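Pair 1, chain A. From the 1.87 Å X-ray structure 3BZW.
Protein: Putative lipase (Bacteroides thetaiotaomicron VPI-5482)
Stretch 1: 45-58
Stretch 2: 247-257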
# COMPACT_ATOMS: atom_id res chain seq x y z
N ASN A 45 21.39 7.36 45.92
CA ASN A 45 21.02 5.99 45.61
C ASN A 45 21.23 5.70 44.13
O ASN A 45 21.26 4.54 43.71
CB ASN A 45 19.56 5.73 45.98
CG ASN A 45 19.34 5.72 47.47
OD1 ASN A 45 18.80 6.66 48.05
ND2 ASN A 45 19.77 4.64 48.11
N ILE A 46 21.37 6.76 43.34
CA ILE A 46 21.58 6.63 41.90
C ILE A 46 22.78 7.43 41.42
O ILE A 46 22.90 8.62 41.70
CB ILE A 46 20.34 7.11 41.10
CG1 ILE A 46 19.13 6.24 41.43
CG2 ILE A 46 20.64 7.07 39.60
CD1 ILE A 46 17.85 6.70 40.74
N LYS A 47 23.68 6.76 40.70
CA LYS A 47 24.84 7.42 40.12
C LYS A 47 24.38 7.73 38.70
O LYS A 47 24.02 6.82 37.95
CB LYS A 47 26.05 6.47 40.11
CG LYS A 47 27.33 7.10 39.58
CD LYS A 47 28.51 6.15 39.76
CE LYS A 47 29.80 6.77 39.27
NZ LYS A 47 30.95 5.83 39.44
N LYS A 48 24.38 9.01 38.34
CA LYS A 48 23.90 9.44 37.03
C LYS A 48 24.87 9.27 35.86
O LYS A 48 26.09 9.23 36.04
CB LYS A 48 23.40 10.89 37.10
CG LYS A 48 22.08 11.05 37.88
CD LYS A 48 22.26 10.84 39.39
CE LYS A 48 20.92 10.90 40.12
NZ LYS A 48 21.07 10.79 41.61
N TYR A 49 24.31 9.20 34.65
CA TYR A 49 25.10 9.00 33.45
C TYR A 49 26.25 9.99 33.27
O TYR A 49 27.33 9.60 32.82
CB TYR A 49 24.19 8.99 32.21
CG TYR A 49 23.54 10.32 31.88
CD1 TYR A 49 24.16 11.21 31.00
CD2 TYR A 49 22.30 10.67 32.41
CE1 TYR A 49 23.55 12.42 30.66
CE2 TYR A 49 21.69 11.88 32.08
CZ TYR A 49 22.32 12.75 31.21
OH TYR A 49 21.72 13.94 30.86
N TRP A 50 26.04 11.25 33.61
CA TRP A 50 27.10 12.24 33.46
C TRP A 50 28.23 12.01 34.46
O TRP A 50 29.36 12.48 34.26
CB TRP A 50 26.56 13.67 33.59
CG TRP A 50 25.53 13.85 34.66
CD1 TRP A 50 24.17 13.89 34.50
CD2 TRP A 50 25.77 14.02 36.06
NE1 TRP A 50 23.55 14.06 35.72
CE2 TRP A 50 24.51 14.15 36.69
CE3 TRP A 50 26.93 14.07 36.84
CZ2 TRP A 50 24.38 14.32 38.07
CZ3 TRP A 50 26.80 14.25 38.22
CH2 TRP A 50 25.53 14.37 38.82
N ASP A 51 27.94 11.30 35.54
CA ASP A 51 28.94 11.00 36.56
C ASP A 51 29.87 9.91 36.01
O ASP A 51 31.07 9.92 36.27
CB ASP A 51 28.26 10.51 37.83
CG ASP A 51 28.99 10.95 39.09
OD1 ASP A 51 30.23 10.88 39.11
OD2 ASP A 51 28.32 11.37 40.05
N PHE A 52 29.30 8.98 35.25
CA PHE A 52 30.09 7.91 34.65
C PHE A 52 30.97 8.49 33.54
O PHE A 52 32.11 8.08 33.37
CB PHE A 52 29.18 6.83 34.08
CG PHE A 52 28.60 5.92 35.11
CD1 PHE A 52 29.40 4.96 35.73
CD2 PHE A 52 27.26 6.00 35.47
CE1 PHE A 52 28.87 4.09 36.69
CE2 PHE A 52 26.71 5.15 36.43
CZ PHE A 52 27.52 4.19 37.04
N LEU A 53 30.42 9.44 32.79
CA LEU A 53 31.17 10.06 31.71
C LEU A 53 32.32 10.89 32.28
O LEU A 53 33.38 11.01 31.67
CB LEU A 53 30.26 10.93 30.84
CG LEU A 53 29.24 10.17 29.98
CD1 LEU A 53 28.35 11.16 29.25
CD2 LEU A 53 29.98 9.27 28.99
N LYS A 54 32.09 11.46 33.45
CA LYS A 54 33.12 12.26 34.11
C LYS A 54 34.29 11.32 34.41
O LYS A 54 35.45 11.65 34.18
CB LYS A 54 32.58 12.84 35.42
CG LYS A 54 33.56 13.77 36.12
CD LYS A 54 33.04 14.22 37.49
CE LYS A 54 33.15 13.10 38.52
NZ LYS A 54 32.67 13.55 39.86
N GLU A 55 33.95 10.15 34.93
CA GLU A 55 34.90 9.11 35.30
C GLU A 55 35.63 8.48 34.12
O GLU A 55 36.86 8.35 34.14
CB GLU A 55 34.15 8.03 36.08
CG GLU A 55 34.92 6.75 36.36
CD GLU A 55 34.01 5.67 36.94
OE1 GLU A 55 33.17 6.01 37.80
OE2 GLU A 55 34.13 4.49 36.54
N TRP A 56 34.88 8.10 33.09
CA TRP A 56 35.45 7.43 31.92
C TRP A 56 36.15 8.32 30.90
O TRP A 56 37.14 7.91 30.30
CB TRP A 56 34.36 6.64 31.18
CG TRP A 56 33.58 5.67 32.01
CD1 TRP A 56 34.03 4.96 33.08
CD2 TRP A 56 32.25 5.22 31.76
NE1 TRP A 56 33.06 4.08 33.51
CE2 TRP A 56 31.95 4.22 32.72
CE3 TRP A 56 31.27 5.56 30.81
CZ2 TRP A 56 30.72 3.56 32.76
CZ3 TRP A 56 30.04 4.90 30.85
CH2 TRP A 56 29.78 3.91 31.82
N LEU A 57 35.62 9.52 30.69
CA LEU A 57 36.20 10.42 29.69
C LEU A 57 36.74 11.74 30.24
O LEU A 57 37.19 12.59 29.47
CB LEU A 57 35.16 10.71 28.61
CG LEU A 57 34.69 9.48 27.82
CD1 LEU A 57 33.57 9.86 26.86
CD2 LEU A 57 35.86 8.89 27.06
N GLY A 58 36.70 11.90 31.56
CA GLY A 58 37.20 13.12 32.16
C GLY A 58 36.38 14.34 31.76
O GLY A 58 36.91 15.45 31.64
N GLY A 247 20.96 1.20 35.13
CA GLY A 247 20.40 1.77 33.92
C GLY A 247 21.17 3.01 33.48
O GLY A 247 21.38 3.24 32.29
N GLN A 248 21.58 3.81 34.46
CA GLN A 248 22.35 5.03 34.19
C GLN A 248 23.70 4.67 33.57
O GLN A 248 24.22 5.41 32.72
CB GLN A 248 22.58 5.80 35.49
CG GLN A 248 21.34 6.49 36.07
CD GLN A 248 20.93 7.73 35.29
OE1 GLN A 248 21.71 8.29 34.52
NE2 GLN A 248 19.69 8.17 35.50
N GLU A 249 24.27 3.55 33.99
CA GLU A 249 25.56 3.13 33.46
C GLU A 249 25.42 2.61 32.03
O GLU A 249 26.29 2.85 31.19
CB GLU A 249 26.19 2.06 34.37
CG GLU A 249 27.52 1.53 33.86
CD GLU A 249 28.41 0.97 34.97
OE1 GLU A 249 27.89 0.42 35.95
OE2 GLU A 249 29.65 1.09 34.84
N ARG A 250 24.33 1.90 31.73
CA ARG A 250 24.13 1.41 30.37
C ARG A 250 23.90 2.63 29.48
O ARG A 250 24.39 2.69 28.35
CB ARG A 250 22.93 0.45 30.32
CG ARG A 250 22.57 0.01 28.90
CD ARG A 250 21.85 -1.34 28.86
NE ARG A 250 21.51 -1.71 27.49
CZ ARG A 250 21.22 -2.95 27.09
NH1 ARG A 250 21.23 -3.95 27.96
NH2 ARG A 250 20.93 -3.17 25.82
N MSE A 251 23.17 3.61 30.00
CA MSE A 251 22.90 4.85 29.26
C MSE A 251 24.21 5.57 28.95
O MSE A 251 24.46 5.97 27.81
CB MSE A 251 22.01 5.78 30.10
CG MSE A 251 20.55 5.38 30.15
SE MSE A 251 19.61 6.26 31.61
CE MSE A 251 20.04 8.09 31.18
N ALA A 252 25.05 5.72 29.97
CA ALA A 252 26.33 6.40 29.83
C ALA A 252 27.25 5.68 28.84
O ALA A 252 27.88 6.31 27.99
CB ALA A 252 27.02 6.52 31.19
N ARG A 253 27.31 4.36 28.95
CA ARG A 253 28.17 3.60 28.05
C ARG A 253 27.65 3.72 26.61
O ARG A 253 28.44 3.76 25.66
CB ARG A 253 28.20 2.13 28.47
CG ARG A 253 29.45 1.41 28.01
CD ARG A 253 30.66 1.87 28.82
NE ARG A 253 31.90 1.58 28.12
CZ ARG A 253 33.11 1.83 28.61
NH1 ARG A 253 33.24 2.37 29.82
NH2 ARG A 253 34.19 1.56 27.88
N THR A 254 26.34 3.77 26.46
CA THR A 254 25.73 3.90 25.14
C THR A 254 26.12 5.27 24.59
O THR A 254 26.59 5.39 23.47
CB THR A 254 24.19 3.83 25.23
OG1 THR A 254 23.80 2.52 25.67
CG2 THR A 254 23.55 4.11 23.87
N LEU A 255 25.94 6.28 25.42
CA LEU A 255 26.25 7.66 25.06
C LEU A 255 27.72 7.79 24.67
O LEU A 255 28.06 8.49 23.72
CB LEU A 255 25.92 8.56 26.25
CG LEU A 255 25.66 10.05 26.03
CD1 LEU A 255 24.75 10.27 24.83
CD2 LEU A 255 25.04 10.62 27.30
N MSE A 256 28.59 7.11 25.41
CA MSE A 256 30.02 7.18 25.14
C MSE A 256 30.35 6.83 23.69
O MSE A 256 31.10 7.55 23.02
CB MSE A 256 30.79 6.25 26.07
CG MSE A 256 32.30 6.36 25.92
SE MSE A 256 33.25 5.28 27.21
CE MSE A 256 34.48 4.41 26.01
N TYR A 257 29.79 5.73 23.19
CA TYR A 257 30.07 5.32 21.82
C TYR A 257 29.23 6.03 20.76
O TYR A 257 29.66 6.15 19.61
CB TYR A 257 29.95 3.80 21.71
CG TYR A 257 31.06 3.13 22.47
CD1 TYR A 257 32.35 3.06 21.94
CD2 TYR A 257 30.86 2.65 23.77
CE1 TYR A 257 33.41 2.54 22.67
CE2 TYR A 257 31.91 2.13 24.51
CZ TYR A 257 33.18 2.08 23.96
OH TYR A 257 34.22 1.58 24.71

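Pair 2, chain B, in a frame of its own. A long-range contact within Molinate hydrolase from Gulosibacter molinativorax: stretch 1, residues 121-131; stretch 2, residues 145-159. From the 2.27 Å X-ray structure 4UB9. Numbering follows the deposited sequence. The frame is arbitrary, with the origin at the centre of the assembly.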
# COMPACT_ATOMS: atom_id res chain seq x y z
N ASN B 121 16.78 -5.42 -26.13
CA ASN B 121 18.21 -5.16 -26.11
C ASN B 121 18.95 -5.60 -24.88
O ASN B 121 20.01 -5.06 -24.55
CB ASN B 121 18.46 -3.65 -26.26
CG ASN B 121 18.21 -3.15 -27.65
OD1 ASN B 121 17.35 -2.30 -27.85
ND2 ASN B 121 18.86 -3.74 -28.62
N TYR B 122 18.40 -6.55 -24.16
CA TYR B 122 18.98 -6.89 -22.87
C TYR B 122 20.43 -7.33 -23.03
O TYR B 122 21.28 -6.95 -22.23
CB TYR B 122 18.15 -7.96 -22.15
CG TYR B 122 16.76 -7.50 -21.79
CD1 TYR B 122 16.54 -6.32 -21.09
CD2 TYR B 122 15.66 -8.27 -22.12
CE1 TYR B 122 15.26 -5.91 -20.75
CE2 TYR B 122 14.39 -7.90 -21.78
CZ TYR B 122 14.18 -6.72 -21.10
OH TYR B 122 12.89 -6.36 -20.78
N TYR B 123 20.74 -8.06 -24.11
CA TYR B 123 22.12 -8.52 -24.31
C TYR B 123 23.07 -7.33 -24.46
O TYR B 123 24.22 -7.40 -24.03
CB TYR B 123 22.28 -9.49 -25.49
CG TYR B 123 22.14 -8.92 -26.89
CD1 TYR B 123 20.88 -8.72 -27.44
CD2 TYR B 123 23.24 -8.58 -27.64
CE1 TYR B 123 20.73 -8.16 -28.70
CE2 TYR B 123 23.11 -8.07 -28.93
CZ TYR B 123 21.85 -7.87 -29.45
OH TYR B 123 21.67 -7.39 -30.74
N LYS B 124 22.59 -6.25 -25.06
CA LYS B 124 23.43 -5.03 -25.21
C LYS B 124 23.60 -4.29 -23.91
O LYS B 124 24.63 -3.70 -23.66
CB LYS B 124 22.84 -4.09 -26.23
CG LYS B 124 23.02 -4.59 -27.64
CD LYS B 124 22.45 -3.64 -28.68
CE LYS B 124 22.76 -4.19 -30.05
NZ LYS B 124 21.78 -3.72 -31.06
N VAL B 125 22.56 -4.33 -23.08
CA VAL B 125 22.67 -3.76 -21.74
C VAL B 125 23.79 -4.48 -20.99
O VAL B 125 24.60 -3.88 -20.27
CB VAL B 125 21.37 -3.91 -20.95
CG1 VAL B 125 21.54 -3.52 -19.48
CG2 VAL B 125 20.28 -3.09 -21.60
N ILE B 126 23.81 -5.80 -21.13
CA ILE B 126 24.76 -6.62 -20.43
C ILE B 126 26.18 -6.33 -20.95
O ILE B 126 27.13 -6.19 -20.19
CB ILE B 126 24.41 -8.11 -20.57
CG1 ILE B 126 23.19 -8.41 -19.70
CG2 ILE B 126 25.58 -8.99 -20.12
CD1 ILE B 126 22.61 -9.79 -19.91
N GLU B 127 26.31 -6.22 -22.27
CA GLU B 127 27.62 -5.86 -22.88
C GLU B 127 28.10 -4.50 -22.41
O GLU B 127 29.24 -4.35 -21.97
CB GLU B 127 27.58 -5.92 -24.39
CG GLU B 127 27.46 -7.36 -24.87
CD GLU B 127 27.03 -7.50 -26.33
OE1 GLU B 127 26.92 -6.47 -27.03
OE2 GLU B 127 26.82 -8.66 -26.77
N GLU B 128 27.22 -3.52 -22.45
CA GLU B 128 27.53 -2.17 -21.91
C GLU B 128 28.06 -2.26 -20.46
O GLU B 128 29.06 -1.63 -20.10
CB GLU B 128 26.31 -1.26 -21.94
CG GLU B 128 26.51 0.14 -21.35
CD GLU B 128 25.25 0.98 -21.27
OE1 GLU B 128 24.16 0.40 -21.11
OE2 GLU B 128 25.31 2.24 -21.37
N ALA B 129 27.38 -3.05 -19.62
CA ALA B 129 27.78 -3.18 -18.21
C ALA B 129 29.15 -3.86 -18.09
O ALA B 129 29.98 -3.49 -17.24
CB ALA B 129 26.75 -3.94 -17.43
N ALA B 130 29.39 -4.85 -18.94
CA ALA B 130 30.69 -5.52 -18.98
C ALA B 130 31.82 -4.55 -19.40
O ALA B 130 32.95 -4.63 -18.94
CB ALA B 130 30.65 -6.69 -19.94
N GLN B 131 31.48 -3.63 -20.29
CA GLN B 131 32.43 -2.60 -20.75
C GLN B 131 32.72 -1.61 -19.65
O GLN B 131 33.84 -1.15 -19.51
CB GLN B 131 31.91 -1.88 -21.98
CG GLN B 131 31.92 -2.77 -23.19
CD GLN B 131 31.14 -2.19 -24.36
OE1 GLN B 131 30.84 -1.01 -24.41
NE2 GLN B 131 30.81 -3.03 -25.28
N TRP B 145 23.61 -13.59 -10.84
CA TRP B 145 22.17 -13.53 -11.03
C TRP B 145 21.84 -12.62 -12.21
O TRP B 145 22.14 -11.43 -12.23
CB TRP B 145 21.40 -13.01 -9.81
CG TRP B 145 19.87 -13.00 -10.05
CD1 TRP B 145 19.03 -14.06 -9.99
CD2 TRP B 145 19.07 -11.89 -10.42
NE1 TRP B 145 17.76 -13.68 -10.28
CE2 TRP B 145 17.75 -12.35 -10.52
CE3 TRP B 145 19.34 -10.55 -10.64
CZ2 TRP B 145 16.69 -11.51 -10.85
CZ3 TRP B 145 18.31 -9.72 -10.96
CH2 TRP B 145 16.99 -10.20 -11.08
N ASN B 146 21.18 -13.21 -13.18
CA ASN B 146 20.86 -12.55 -14.40
C ASN B 146 19.86 -13.41 -15.14
O ASN B 146 19.57 -14.52 -14.71
CB ASN B 146 22.11 -12.37 -15.24
CG ASN B 146 22.04 -11.17 -16.17
OD1 ASN B 146 21.00 -10.89 -16.77
ND2 ASN B 146 23.14 -10.45 -16.28
N ALA B 147 19.36 -12.89 -16.25
CA ALA B 147 18.51 -13.67 -17.16
C ALA B 147 19.35 -14.50 -18.11
O ALA B 147 20.19 -13.98 -18.85
CB ALA B 147 17.60 -12.77 -17.94
N LEU B 148 19.08 -15.81 -18.11
CA LEU B 148 19.89 -16.75 -18.82
C LEU B 148 20.07 -16.43 -20.29
O LEU B 148 21.18 -16.44 -20.80
CB LEU B 148 19.33 -18.17 -18.67
CG LEU B 148 20.21 -19.29 -19.25
CD1 LEU B 148 21.60 -19.35 -18.62
CD2 LEU B 148 19.51 -20.61 -19.05
N GLU B 149 18.99 -16.21 -21.01
CA GLU B 149 19.08 -15.99 -22.44
C GLU B 149 20.04 -14.83 -22.82
O GLU B 149 20.98 -15.05 -23.57
CB GLU B 149 17.67 -15.84 -23.07
CG GLU B 149 17.65 -15.55 -24.57
CD GLU B 149 16.25 -15.18 -25.10
OE1 GLU B 149 15.36 -16.06 -25.08
OE2 GLU B 149 16.02 -14.03 -25.53
N PRO B 150 19.81 -13.62 -22.32
CA PRO B 150 20.66 -12.52 -22.78
C PRO B 150 22.07 -12.57 -22.23
O PRO B 150 22.97 -12.12 -22.90
CB PRO B 150 19.96 -11.27 -22.25
CG PRO B 150 19.04 -11.74 -21.19
CD PRO B 150 18.65 -13.14 -21.54
N VAL B 151 22.26 -13.13 -21.04
CA VAL B 151 23.60 -13.24 -20.52
C VAL B 151 24.42 -14.26 -21.32
O VAL B 151 25.61 -14.09 -21.53
CB VAL B 151 23.63 -13.54 -19.03
CG1 VAL B 151 23.41 -15.01 -18.73
CG2 VAL B 151 24.96 -13.09 -18.41
N THR B 152 23.76 -15.31 -21.79
CA THR B 152 24.40 -16.30 -22.68
C THR B 152 24.83 -15.65 -23.99
O THR B 152 25.98 -15.71 -24.41
CB THR B 152 23.44 -17.46 -23.01
OG1 THR B 152 23.10 -18.13 -21.81
CG2 THR B 152 24.07 -18.47 -23.96
N ILE B 153 23.88 -14.98 -24.64
CA ILE B 153 24.17 -14.23 -25.87
C ILE B 153 25.40 -13.31 -25.72
O ILE B 153 26.28 -13.26 -26.57
CB ILE B 153 22.98 -13.38 -26.31
CG1 ILE B 153 21.88 -14.31 -26.81
CG2 ILE B 153 23.37 -12.41 -27.41
CD1 ILE B 153 20.53 -13.67 -27.05
N ALA B 154 25.41 -12.58 -24.61
CA ALA B 154 26.42 -11.55 -24.36
C ALA B 154 27.78 -12.16 -24.08
O ALA B 154 28.80 -11.68 -24.58
CB ALA B 154 26.02 -10.65 -23.21
N ARG B 155 27.83 -13.20 -23.26
CA ARG B 155 29.13 -13.78 -22.98
C ARG B 155 29.73 -14.40 -24.23
O ARG B 155 30.93 -14.30 -24.44
CB ARG B 155 29.14 -14.73 -21.81
CG ARG B 155 28.96 -16.16 -22.13
CD ARG B 155 30.01 -16.98 -21.51
NE ARG B 155 29.43 -18.10 -20.80
CZ ARG B 155 28.71 -19.11 -21.31
NH1 ARG B 155 28.38 -19.16 -22.57
NH2 ARG B 155 28.31 -20.08 -20.51
N ASP B 156 28.89 -15.03 -25.05
CA ASP B 156 29.36 -15.72 -26.25
C ASP B 156 29.92 -14.71 -27.25
O ASP B 156 30.91 -14.94 -27.89
CB ASP B 156 28.26 -16.56 -26.90
CG ASP B 156 27.81 -17.75 -25.99
OD1 ASP B 156 28.46 -18.03 -24.98
OD2 ASP B 156 26.80 -18.41 -26.31
N ARG B 157 29.29 -13.57 -27.33
CA ARG B 157 29.76 -12.54 -28.22
C ARG B 157 31.03 -11.90 -27.75
O ARG B 157 31.91 -11.56 -28.54
CB ARG B 157 28.67 -11.50 -28.44
CG ARG B 157 27.65 -11.99 -29.47
CD ARG B 157 26.36 -11.18 -29.46
NE ARG B 157 26.58 -9.76 -29.18
CZ ARG B 157 26.84 -8.82 -30.09
NH1 ARG B 157 26.94 -9.13 -31.37
NH2 ARG B 157 27.04 -7.57 -29.71
N ILE B 158 31.15 -11.68 -26.46
CA ILE B 158 32.41 -11.12 -25.92
C ILE B 158 33.53 -12.15 -26.02
O ILE B 158 34.63 -11.86 -26.44
CB ILE B 158 32.25 -10.69 -24.47
CG1 ILE B 158 31.35 -9.48 -24.40
CG2 ILE B 158 33.62 -10.40 -23.83
CD1 ILE B 158 30.93 -9.09 -22.99
N ALA B 159 33.23 -13.38 -25.67
CA ALA B 159 34.21 -14.47 -25.76
C ALA B 159 34.71 -14.72 -27.19
O ALA B 159 35.87 -15.11 -27.37
CB ALA B 159 33.66 -15.78 -25.19

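Both pairs set two helices across each other at 54° between their N-to-C directions, with axes 8.3 Å apart at closest approach in pair 1 and 8.2 Å in pair 2; the central backbones superpose to 0.3 Å. Both pairs place an alanine in this close packing: Ala A252 and Ala B154 coincide, and each CB points toward the partner helix. In pair 1 the CB of Ala A252 lies 3.5 Å from Tyr A49 O and 3.6 Å from Phe A52 CB; in pair 2 the CB of Ala B154 lies 3.8 Å from Tyr B123 O and 3.5 Å from Ile B126 CG2.

The second constant is a tyrosine in the p rotamer, Tyr A49 matching Tyr B123, with side-chain centres 0.2 Å apart. Its surroundings are built differently. Tyr A49 sits as a knob among Gln A248, Met A251, Ala A252 and Leu A255, with its CD2 3.6 Å from the CE of selenomethionine Met A251 and its CD1 3.8 Å from Leu A255 CD2. In pair 2 Ile B153 replaces Met A251, its CG2 3.7 Å from Tyr B123 CB, and Arg B157 replaces Leu A255, laying one face of its guanidinium against the Tyr B123 ring.

That arginine changes the chemistry next door. Leu A53 meets Leu A255 through CD1 and CD2, 3.9 Å apart. The matching Glu B127 and Arg B157 form a salt bridge with two hydrogen bonds, NE to OE2 at 2.7 Å and NH2 to OE1 at 2.9 Å, so a greasy pair and a charged pair occupy equivalent places.

At the N-terminal end of the first helix, Gln A248 accepts a hydrogen bond from the backbone, Tyr A49 N to Gln A248 OE1 at 2.8 Å. Its counterpart Pro B150 has no side-chain acceptor and packs by shape, its CB 3.8 Å from Tyr B122 CB. Phe A52 and Ile B126 also match: the phenylalanine takes Glu A249 CB over one ring face, 3.9 Å from CB to the ring centroid, whereas Ile B126 extends CD1 to within 4.0 Å of Val B151 CB.

The largest difference in bulk comes at Trp A56, matched by Ala B130. The indole is a knob among Glu A249, Ala A252, Arg A253 and Met A256, with Arg A253 over one face in a cation-pi contact, CZ 4.7 Å from the six-membered ring centroid. Ala B130 meets only Ile B158, CB to CD1 at 3.9 Å, and Arg B155, matching Arg A253, points away from the first helix and makes no contact with it; its NH1 instead forms a salt bridge with Asp B156 OD1 at 2.7 Å. Pair 1 buries 716 Å², pair 2 508 Å².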